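Local coordinates for protein putative oxidoreductase molybdopterin-binding subunit (Sulfolobus tokodaii, PDB 4ZOH) that probably serves as the molybdopterin-binding subunit of an oxidoreductase related to aldehyde oxidase and xanthine dehydrogenase, holding a pterin cytosine dinucleotide, at residues D12-T17 against Q208-G213; D24-P29 against T180-T185. One frame throughout, in Å; residues are numbered along the deposited sequence.

How the interactions relate
Both contacts bring the N-terminal region of the chain against the neighbourhood of strands 179-183 and 204-207, and interaction 2 is nested within the loop that interaction 1 closes. Their centres lie 14 Å apart, and 208-213 touches 180-185 directly: Q208 NE2 probably donates to T185 O (2.8 Å), while P209 CD packs on S183 O at 3.3 Å. Interaction 1 is polar, a salt bridge to the loop whose end borders the cofactor, whereas interaction 2 is apolar and lies nearer the surface. The pterin is met at the far end of 208-213, where G213 CA comes within 3.4 Å of O4' of the pterin cytosine dinucleotide. Each contact also touches the second copy of this protein.

Interaction 1: D12-T17 against Q208-G213; sequences DLRLIT and QPDVGG. With MCN (pterin cytosine dinucleotide), chain D.
L15 of the short helix 12-16 faces D210 of the loop after strand 204-207 with their CA atoms 9.4 Å apart. R14, beside L15 in the helix, makes the polar part of the contact. Its chain bends at chi3 (64°), swinging the guanidinium round to meet D210 end-on: NH1 donates to OD1 at 3.0 Å and NH2 to OD2 at 2.7 Å, the latter on the syn lone pair. Both oxygens lie close to the guanidinium plane, yet the two flat groups are twisted 37° apart, so OD1 is approached well out of the carboxylate plane. Arginine suits this place because its two terminal nitrogens match the two oxygens of an aspartate. A methyl of L15, CD2, lies loosely beside the carboxylate, 4.3 Å from D210 CG, and the L15 side chain is about 8 Å from a bound iron-sulfur cluster. With a leucine in place of R14, the carboxylate of D210 would probably lose its charged mate and be freer to turn. D210 OD2 also accepts a hydrogen bond from the backbone N of A21, so R14 and A21 together fix it. Further along, G213 borders the pterin; the salt bridge therefore ties helix 12-16 to a loop that lines the cofactor pocket.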
ATOM      1  N   ASP A  12      -8.934  15.738  12.649  1.00 20.08           N
ATOM      2  CA  ASP A  12      -8.734  16.808  11.640  1.00 21.42           C
ATOM      3  C   ASP A  12      -7.351  16.885  11.027  1.00 20.75           C
ATOM      4  O   ASP A  12      -7.224  17.159   9.800  1.00 21.03           O
ATOM      5  CB  ASP A  12      -9.152  18.182  12.175  1.00 22.26           C
ATOM      6  CG  ASP A  12     -10.632  18.295  12.352  1.00 24.18           C
ATOM      7  OD1 ASP A  12     -11.342  17.386  11.855  1.00 23.24           O
ATOM      8  OD2 ASP A  12     -11.100  19.290  12.958  1.00 24.63           O
ATOM      9  N   LEU A  13      -6.328  16.566  11.829  1.00 19.98           N
ATOM     10  CA  LEU A  13      -4.949  16.879  11.411  1.00 24.39           C
ATOM     11  C   LEU A  13      -4.557  16.225  10.088  1.00 24.88           C
ATOM     12  O   LEU A  13      -4.043  16.903   9.182  1.00 22.12           O
ATOM     13  CB  LEU A  13      -3.896  16.590  12.513  1.00 24.22           C
ATOM     14  CG  LEU A  13      -2.431  16.926  12.113  1.00 26.14           C
ATOM     15  CD1 LEU A  13      -2.280  18.418  11.829  1.00 22.89           C
ATOM     16  CD2 LEU A  13      -1.381  16.511  13.159  1.00 24.29           C
ATOM     17  N   ARG A  14      -4.839  14.917   9.959  1.00 22.70           N
ATOM     18  CA  ARG A  14      -4.493  14.207   8.704  1.00 23.06           C
ATOM     19  C   ARG A  14      -5.218  14.796   7.516  1.00 22.58           C
ATOM     20  O   ARG A  14      -4.684  14.830   6.408  1.00 22.83           O
ATOM     21  CB  ARG A  14      -4.909  12.722   8.790  1.00 23.74           C
ATOM     22  CG  ARG A  14      -4.226  11.959   9.882  1.00 25.16           C
ATOM     23  CD  ARG A  14      -4.969  10.622  10.180  1.00 30.36           C
ATOM     24  NE  ARG A  14      -4.919   9.748   9.012  1.00 24.66           N
ATOM     25  CZ  ARG A  14      -5.972   9.405   8.263  1.00 25.18           C
ATOM     26  NH1 ARG A  14      -7.242   9.810   8.565  1.00 19.71           N
ATOM     27  NH2 ARG A  14      -5.732   8.616   7.202  1.00 19.01           N
ATOM     28  N   LEU A  15      -6.468  15.199   7.751  1.00 22.61           N
ATOM     29  CA  LEU A  15      -7.365  15.556   6.677  1.00 21.23           C
ATOM     30  C   LEU A  15      -7.177  16.993   6.195  1.00 21.63           C
ATOM     31  O   LEU A  15      -7.333  17.239   5.024  1.00 17.36           O
ATOM     32  CB  LEU A  15      -8.818  15.346   7.133  1.00 19.78           C
ATOM     33  CG  LEU A  15      -9.183  13.873   7.573  1.00 23.28           C
ATOM     34  CD1 LEU A  15     -10.675  13.712   7.970  1.00 21.26           C
ATOM     35  CD2 LEU A  15      -8.792  12.831   6.514  1.00 18.82           C
ATOM     36  N   ILE A  16      -6.825  17.920   7.093  1.00 18.54           N
ATOM     37  CA  ILE A  16      -6.601  19.323   6.683  1.00 21.28           C
ATOM     38  C   ILE A  16      -5.291  19.513   6.013  1.00 18.62           C
ATOM     39  O   ILE A  16      -5.100  20.510   5.332  1.00 22.47           O
ATOM     40  CB  ILE A  16      -6.718  20.291   7.871  1.00 21.51           C
ATOM     41  CG1 ILE A  16      -5.607  19.994   8.963  1.00 20.58           C
ATOM     42  CG2 ILE A  16      -8.148  20.178   8.352  1.00 19.83           C
ATOM     43  CD1 ILE A  16      -5.830  20.710  10.290  1.00 22.53           C
ATOM     44  N   THR A  17      -4.414  18.531   6.182  1.00 19.16           N
ATOM     45  CA  THR A  17      -3.051  18.497   5.555  1.00 19.13           C
ATOM     46  C   THR A  17      -3.003  17.526   4.360  1.00 19.62           C
ATOM     47  O   THR A  17      -1.945  17.385   3.673  1.00 19.54           O
ATOM     48  CB  THR A  17      -1.952  18.118   6.590  1.00 21.37           C
ATOM     49  OG1 THR A  17      -2.232  16.805   7.186  1.00 19.70           O
ATOM     50  CG2 THR A  17      -1.858  19.187   7.754  1.00 18.44           C
ATOM     51  N   GLN A 208     -12.038  -0.603   5.791  1.00 19.22           N
ATOM     52  CA  GLN A 208     -12.647   0.687   5.519  1.00 19.56           C
ATOM     53  C   GLN A 208     -11.583   1.756   5.752  1.00 17.48           C
ATOM     54  O   GLN A 208     -11.229   2.011   6.897  1.00 20.71           O
ATOM     55  CB  GLN A 208     -13.812   0.912   6.443  1.00 17.96           C
ATOM     56  CG  GLN A 208     -14.476   2.289   6.376  1.00 19.55           C
ATOM     57  CD  GLN A 208     -15.360   2.517   7.635  1.00 19.28           C
ATOM     58  OE1 GLN A 208     -14.977   2.137   8.732  1.00 17.67           O
ATOM     59  NE2 GLN A 208     -16.585   2.998   7.433  1.00 22.56           N
ATOM     60  N   PRO A 209     -11.068   2.368   4.686  1.00 18.13           N
ATOM     61  CA  PRO A 209     -10.013   3.442   4.819  1.00 18.86           C
ATOM     62  C   PRO A 209     -10.819   4.747   5.098  1.00 20.23           C
ATOM     63  O   PRO A 209     -12.035   4.637   5.470  1.00 21.30           O
ATOM     64  CB  PRO A 209      -9.385   3.470   3.415  1.00 19.45           C
ATOM     65  CG  PRO A 209     -10.562   3.182   2.513  1.00 19.45           C
ATOM     66  CD  PRO A 209     -11.419   2.141   3.263  1.00 18.21           C
ATOM     67  N   ASP A 210     -10.244   5.922   4.882  1.00 16.73           N
ATOM     68  CA  ASP A 210     -11.078   7.134   5.026  1.00 17.79           C
ATOM     69  C   ASP A 210     -12.226   7.063   4.026  1.00 17.46           C
ATOM     70  O   ASP A 210     -12.016   6.719   2.874  1.00 17.74           O
ATOM     71  CB  ASP A 210     -10.227   8.452   4.835  1.00 16.12           C
ATOM     72  CG  ASP A 210      -9.134   8.560   5.888  1.00 18.28           C
ATOM     73  OD1 ASP A 210      -9.497   8.489   7.090  1.00 18.19           O
ATOM     74  OD2 ASP A 210      -7.923   8.583   5.557  1.00 19.49           O
ATOM     75  N   VAL A 211     -13.420   7.458   4.461  1.00 16.22           N
ATOM     76  CA  VAL A 211     -14.557   7.502   3.590  1.00 16.36           C
ATOM     77  C   VAL A 211     -15.112   8.922   3.477  1.00 16.71           C
ATOM     78  O   VAL A 211     -15.459   9.547   4.491  1.00 19.44           O
ATOM     79  CB  VAL A 211     -15.635   6.514   4.173  1.00 16.92           C
ATOM     80  CG1 VAL A 211     -16.970   6.578   3.380  1.00 12.88           C
ATOM     81  CG2 VAL A 211     -14.993   5.123   4.249  1.00 15.72           C
ATOM     82  N   GLY A 212     -15.257   9.409   2.254  1.00 16.50           N
ATOM     83  CA  GLY A 212     -15.767  10.762   2.026  1.00 14.07           C
ATOM     84  C   GLY A 212     -17.284  10.889   2.194  1.00 14.35           C
ATOM     85  O   GLY A 212     -17.946  11.412   1.267  1.00 13.96           O
ATOM     86  N   GLY A 213     -17.839  10.435   3.334  1.00 13.97           N
ATOM     87  CA  GLY A 213     -19.322  10.477   3.564  1.00 14.59           C
ATOM     88  C   GLY A 213     -20.066   9.314   2.840  1.00 19.20           C
ATOM     89  O   GLY A 213     -19.457   8.594   1.989  1.00 17.94           O
TER
HETATM   90  N1  MCN D 801     -23.137  13.213  19.444  1.00 26.58           N
HETATM   91  C2  MCN D 801     -22.944  13.639  20.749  1.00 27.83           C
HETATM   92  N3  MCN D 801     -23.911  13.473  21.705  1.00 26.87           N
HETATM   93  C4  MCN D 801     -25.108  12.872  21.332  1.00 26.25           C
HETATM   94  C5  MCN D 801     -25.317  12.441  20.023  1.00 26.33           C
HETATM   95  C6  MCN D 801     -24.312  12.588  19.067  1.00 24.07           C
HETATM   96  O2  MCN D 801     -21.900  14.178  21.128  1.00 27.20           O
HETATM   97  N4  MCN D 801     -26.026  12.720  22.263  1.00 23.47           N
HETATM   98  C1' MCN D 801     -22.035  13.411  18.500  1.00 26.05           C
HETATM   99  C2D MCN D 801     -21.153  12.161  18.474  1.00 27.48           C
HETATM  100  O2' MCN D 801     -20.072  12.237  19.353  1.00 34.26           O
HETATM  101  C3' MCN D 801     -20.589  12.190  17.078  1.00 26.77           C
HETATM  102  C4D MCN D 801     -21.821  12.508  16.337  1.00 27.36           C
HETATM  103  O4D MCN D 801     -22.517  13.524  17.181  1.00 26.77           O
HETATM  104  O3' MCN D 801     -19.642  13.182  16.884  1.00 26.35           O
HETATM  105  C5' MCN D 801     -22.348  11.086  16.382  1.00 28.96           C
HETATM  106  O5' MCN D 801     -23.613  11.027  16.052  1.00 29.72           O
HETATM  107  PA  MCN D 801     -24.528   9.704  16.281  1.00 25.88           P
HETATM  108  O1A MCN D 801     -24.058   8.656  17.164  1.00 26.43           O
HETATM  109  O2A MCN D 801     -25.826  10.419  16.532  1.00 24.53           O
HETATM  110  O3A MCN D 801     -24.577   9.266  14.653  1.00 25.71           O
HETATM  111  PB  MCN D 801     -23.427   8.347  13.991  1.00 22.58           P
HETATM  112  O1B MCN D 801     -23.828   6.896  14.203  1.00 23.31           O
HETATM  113  O2B MCN D 801     -22.048   8.672  14.369  1.00 19.76           O
HETATM  114  O3B MCN D 801     -23.605   8.780  12.535  1.00 20.82           O
HETATM  115  C10 MCN D 801     -24.513   8.132  11.603  1.00 19.76           C
HETATM  116  C9' MCN D 801     -25.361   9.156  10.888  1.00 20.12           C
HETATM  117  C8' MCN D 801     -26.086   8.608   9.776  1.00 22.27           C
HETATM  118  S8' MCN D 801     -27.133   7.216  10.007  1.00 25.50           S
HETATM  119  C7' MCN D 801     -26.096   9.199   8.549  1.00 22.72           C
HETATM  120  S7' MCN D 801     -27.102   8.621   7.194  1.00 24.97           S
HETATM  121  C6' MCN D 801     -25.390  10.437   8.282  1.00 23.76           C
HETATM  122  C7  MCN D 801     -25.048  11.167   9.623  1.00 24.09           C
HETATM  123  O9' MCN D 801     -24.480  10.198  10.481  1.00 22.33           O
HETATM  124  N5' MCN D 801     -24.221  10.262   7.421  1.00 22.48           N
HETATM  125  C4A MCN D 801     -23.084  11.093   7.479  1.00 25.33           C
HETATM  126  N8' MCN D 801     -24.046  12.250   9.379  1.00 23.55           N
HETATM  127  C4B MCN D 801     -23.040  12.116   8.469  1.00 25.90           C
HETATM  128  N1' MCN D 801     -22.019  12.973   8.558  1.00 24.57           N
HETATM  129  C2' MCN D 801     -20.988  12.839   7.728  1.00 23.89           C
HETATM  130  N2' MCN D 801     -19.989  13.686   7.854  1.00 23.95           N
HETATM  131  N3' MCN D 801     -20.945  11.842   6.697  1.00 22.66           N
HETATM  132  C4' MCN D 801     -22.029  10.947   6.546  1.00 26.60           C
HETATM  133  O4' MCN D 801     -22.008  10.073   5.630  1.00 24.48           O

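Interaction 2: D24-P29 against T180-T185; sequences DDIELP and TFYSST
Y182 projects from strand 179-183 of a mixed seven-stranded sheet, between antiparallel strand 170-174 and parallel strand 204-207, and meets I26 and L28 of the irregular segment that leads into strand 32-38 of the same sheet. The segment lies against the sheet through side chains, with backbones well separated: the CA atoms of I26 and Y182 are 8.7 Å apart. The tyrosine CG sits beside its backbone N, anti to the carbonyl carbon (chi1 -57°), setting against I26 and L28 a flat apolar ring broad enough for both. I26 crosses it at about a right angle. In the isoleucine, CG1 lies beside the backbone N, and the extended chi2 (165°) sends CD1 out to the ring, while the other branch, CG2, lies over one face. Branching at CB suits the position, since one residue offers the ring two methyl groups. L171 of strand 170-174 and P209 also pack on I26. Charged neighbours hold the segment too: D24 and E27 both form salt bridges with K240. Leucine at L28 supplies a methyl, CD1, that meets the ring obliquely, 4.3 Å from Y182 CE2; the closer touch, at the carbon across the ring, is I26 CD1 against Y182 CD1, at 3.6 Å.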
ATOM      1  N   ASP A  24      -9.372   5.465  -3.246  1.00 16.41           N
ATOM      2  CA  ASP A  24      -8.645   5.671  -4.497  1.00 16.22           C
ATOM      3  C   ASP A  24      -7.219   6.199  -4.314  1.00 18.62           C
ATOM      4  O   ASP A  24      -6.426   6.237  -5.294  1.00 16.45           O
ATOM      5  CB  ASP A  24      -9.430   6.555  -5.493  1.00 17.44           C
ATOM      6  CG  ASP A  24      -8.963   6.359  -6.920  1.00 18.36           C
ATOM      7  OD1 ASP A  24      -8.518   5.218  -7.207  1.00 17.96           O
ATOM      8  OD2 ASP A  24      -9.089   7.305  -7.773  1.00 19.31           O
ATOM      9  N   ASP A  25      -6.868   6.506  -3.050  1.00 17.82           N
ATOM     10  CA  ASP A  25      -5.504   6.886  -2.713  1.00 19.28           C
ATOM     11  C   ASP A  25      -4.628   5.659  -2.468  1.00 22.57           C
ATOM     12  O   ASP A  25      -3.441   5.813  -2.101  1.00 18.47           O
ATOM     13  CB  ASP A  25      -5.468   7.737  -1.439  1.00 18.27           C
ATOM     14  CG  ASP A  25      -6.391   8.963  -1.520  1.00 18.20           C
ATOM     15  OD1 ASP A  25      -6.663   9.483  -2.616  1.00 18.56           O
ATOM     16  OD2 ASP A  25      -6.875   9.314  -0.452  1.00 19.91           O
ATOM     17  N   ILE A  26      -5.232   4.463  -2.548  1.00 19.70           N
ATOM     18  CA  ILE A  26      -4.513   3.216  -2.282  1.00 19.51           C
ATOM     19  C   ILE A  26      -4.158   2.501  -3.560  1.00 21.20           C
ATOM     20  O   ILE A  26      -4.959   2.446  -4.465  1.00 21.28           O
ATOM     21  CB  ILE A  26      -5.274   2.260  -1.338  1.00 18.72           C
ATOM     22  CG1 ILE A  26      -5.721   3.047  -0.094  1.00 19.04           C
ATOM     23  CG2 ILE A  26      -4.330   1.124  -0.942  1.00 16.86           C
ATOM     24  CD1 ILE A  26      -6.771   2.329   0.720  1.00 18.23           C
ATOM     25  N   GLU A  27      -2.942   1.968  -3.609  1.00 22.06           N
ATOM     26  CA  GLU A  27      -2.419   1.259  -4.773  1.00 27.68           C
ATOM     27  C   GLU A  27      -1.727  -0.023  -4.307  1.00 28.87           C
ATOM     28  O   GLU A  27      -1.100  -0.040  -3.265  1.00 26.61           O
ATOM     29  CB  GLU A  27      -1.360   2.084  -5.564  1.00 25.97           C
ATOM     30  CG  GLU A  27      -1.879   3.292  -6.311  1.00 29.27           C
ATOM     31  CD  GLU A  27      -3.057   2.989  -7.210  1.00 36.23           C
ATOM     32  OE1 GLU A  27      -3.180   1.853  -7.696  1.00 30.30           O
ATOM     33  OE2 GLU A  27      -3.889   3.905  -7.428  1.00 45.21           O
ATOM     34  N   LEU A  28      -1.802  -1.077  -5.107  1.00 25.47           N
ATOM     35  CA  LEU A  28      -0.974  -2.241  -4.878  1.00 23.23           C
ATOM     36  C   LEU A  28      -0.175  -2.536  -6.186  1.00 24.51           C
ATOM     37  O   LEU A  28      -0.534  -2.030  -7.270  1.00 24.16           O
ATOM     38  CB  LEU A  28      -1.903  -3.392  -4.505  1.00 22.91           C
ATOM     39  CG  LEU A  28      -2.427  -3.303  -3.076  1.00 25.53           C
ATOM     40  CD1 LEU A  28      -3.630  -4.240  -2.875  1.00 24.38           C
ATOM     41  CD2 LEU A  28      -1.342  -3.445  -1.979  1.00 22.45           C
ATOM     42  N   PRO A  29       0.892  -3.344  -6.112  1.00 26.17           N
ATOM     43  CA  PRO A  29       1.708  -3.657  -7.332  1.00 24.17           C
ATOM     44  C   PRO A  29       0.823  -4.331  -8.405  1.00 22.84           C
ATOM     45  O   PRO A  29       0.050  -5.217  -8.073  1.00 22.24           O
ATOM     46  CB  PRO A  29       2.716  -4.705  -6.818  1.00 24.23           C
ATOM     47  CG  PRO A  29       2.764  -4.533  -5.313  1.00 26.40           C
ATOM     48  CD  PRO A  29       1.345  -4.142  -4.936  1.00 27.81           C
ATOM     49  N   THR A 180      -8.124  -9.712   0.376  1.00 22.60           N
ATOM     50  CA  THR A 180      -8.166  -8.394   1.110  1.00 23.01           C
ATOM     51  C   THR A 180      -8.977  -7.421   0.262  1.00 21.49           C
ATOM     52  O   THR A 180      -8.721  -7.346  -0.930  1.00 23.74           O
ATOM     53  CB  THR A 180      -6.756  -7.872   1.406  1.00 21.15           C
ATOM     54  OG1 THR A 180      -6.089  -8.845   2.217  1.00 19.85           O
ATOM     55  CG2 THR A 180      -6.807  -6.573   2.154  1.00 21.78           C
ATOM     56  N   PHE A 181      -9.979  -6.766   0.861  1.00 18.92           N
ATOM     57  CA  PHE A 181     -10.956  -5.898   0.141  1.00 19.87           C
ATOM     58  C   PHE A 181     -11.055  -4.529   0.816  1.00 19.49           C
ATOM     59  O   PHE A 181     -11.495  -4.468   1.996  1.00 19.88           O
ATOM     60  CB  PHE A 181     -12.388  -6.532   0.220  1.00 17.81           C
ATOM     61  CG  PHE A 181     -13.323  -6.055  -0.891  1.00 19.97           C
ATOM     62  CD1 PHE A 181     -13.280  -6.616  -2.155  1.00 19.58           C
ATOM     63  CD2 PHE A 181     -14.268  -5.059  -0.664  1.00 20.29           C
ATOM     64  CE1 PHE A 181     -14.132  -6.166  -3.189  1.00 20.25           C
ATOM     65  CE2 PHE A 181     -15.136  -4.631  -1.670  1.00 20.44           C
ATOM     66  CZ  PHE A 181     -15.078  -5.187  -2.936  1.00 19.64           C
ATOM     67  N   TYR A 182     -10.645  -3.446   0.119  1.00 21.36           N
ATOM     68  CA  TYR A 182     -10.778  -2.080   0.674  1.00 19.62           C
ATOM     69  C   TYR A 182     -12.013  -1.489   0.027  1.00 18.55           C
ATOM     70  O   TYR A 182     -12.198  -1.662  -1.158  1.00 17.07           O
ATOM     71  CB  TYR A 182      -9.610  -1.180   0.325  1.00 18.93           C
ATOM     72  CG  TYR A 182      -8.232  -1.645   0.738  1.00 22.36           C
ATOM     73  CD1 TYR A 182      -7.579  -1.046   1.842  1.00 23.94           C
ATOM     74  CD2 TYR A 182      -7.564  -2.636   0.009  1.00 22.16           C
ATOM     75  CE1 TYR A 182      -6.284  -1.407   2.170  1.00 26.76           C
ATOM     76  CE2 TYR A 182      -6.274  -3.013   0.352  1.00 27.86           C
ATOM     77  CZ  TYR A 182      -5.668  -2.395   1.425  1.00 28.26           C
ATOM     78  OH  TYR A 182      -4.439  -2.809   1.760  1.00 34.50           O
ATOM     79  N   SER A 183     -12.816  -0.759   0.773  1.00 15.58           N
ATOM     80  CA  SER A 183     -13.999  -0.237   0.163  1.00 17.61           C
ATOM     81  C   SER A 183     -14.443   1.023   0.869  1.00 17.56           C
ATOM     82  O   SER A 183     -14.334   1.133   2.133  1.00 18.32           O
ATOM     83  CB  SER A 183     -15.155  -1.282   0.219  1.00 17.35           C
ATOM     84  OG  SER A 183     -16.326  -0.814  -0.481  1.00 20.72           O
ATOM     85  N   SER A 184     -15.019   1.909   0.076  1.00 16.92           N
ATOM     86  CA  SER A 184     -15.647   3.092   0.615  1.00 17.73           C
ATOM     87  C   SER A 184     -16.989   2.614   1.127  1.00 17.60           C
ATOM     88  O   SER A 184     -17.981   2.601   0.412  1.00 18.26           O
ATOM     89  CB  SER A 184     -15.762   4.217  -0.447  1.00 17.10           C
ATOM     90  OG  SER A 184     -16.327   5.390   0.141  1.00 16.40           O
ATOM     91  N   THR A 185     -16.981   2.099   2.329  1.00 18.06           N
ATOM     92  CA  THR A 185     -18.172   1.458   2.853  1.00 19.08           C
ATOM     93  C   THR A 185     -18.498   2.054   4.233  1.00 18.58           C
ATOM     94  O   THR A 185     -17.614   2.717   4.811  1.00 20.04           O
ATOM     95  CB  THR A 185     -17.958  -0.078   2.978  1.00 17.73           C
ATOM     96  OG1 THR A 185     -19.177  -0.694   3.361  1.00 19.45           O
ATOM     97  CG2 THR A 185     -16.883  -0.430   3.988  1.00 16.10           C
TER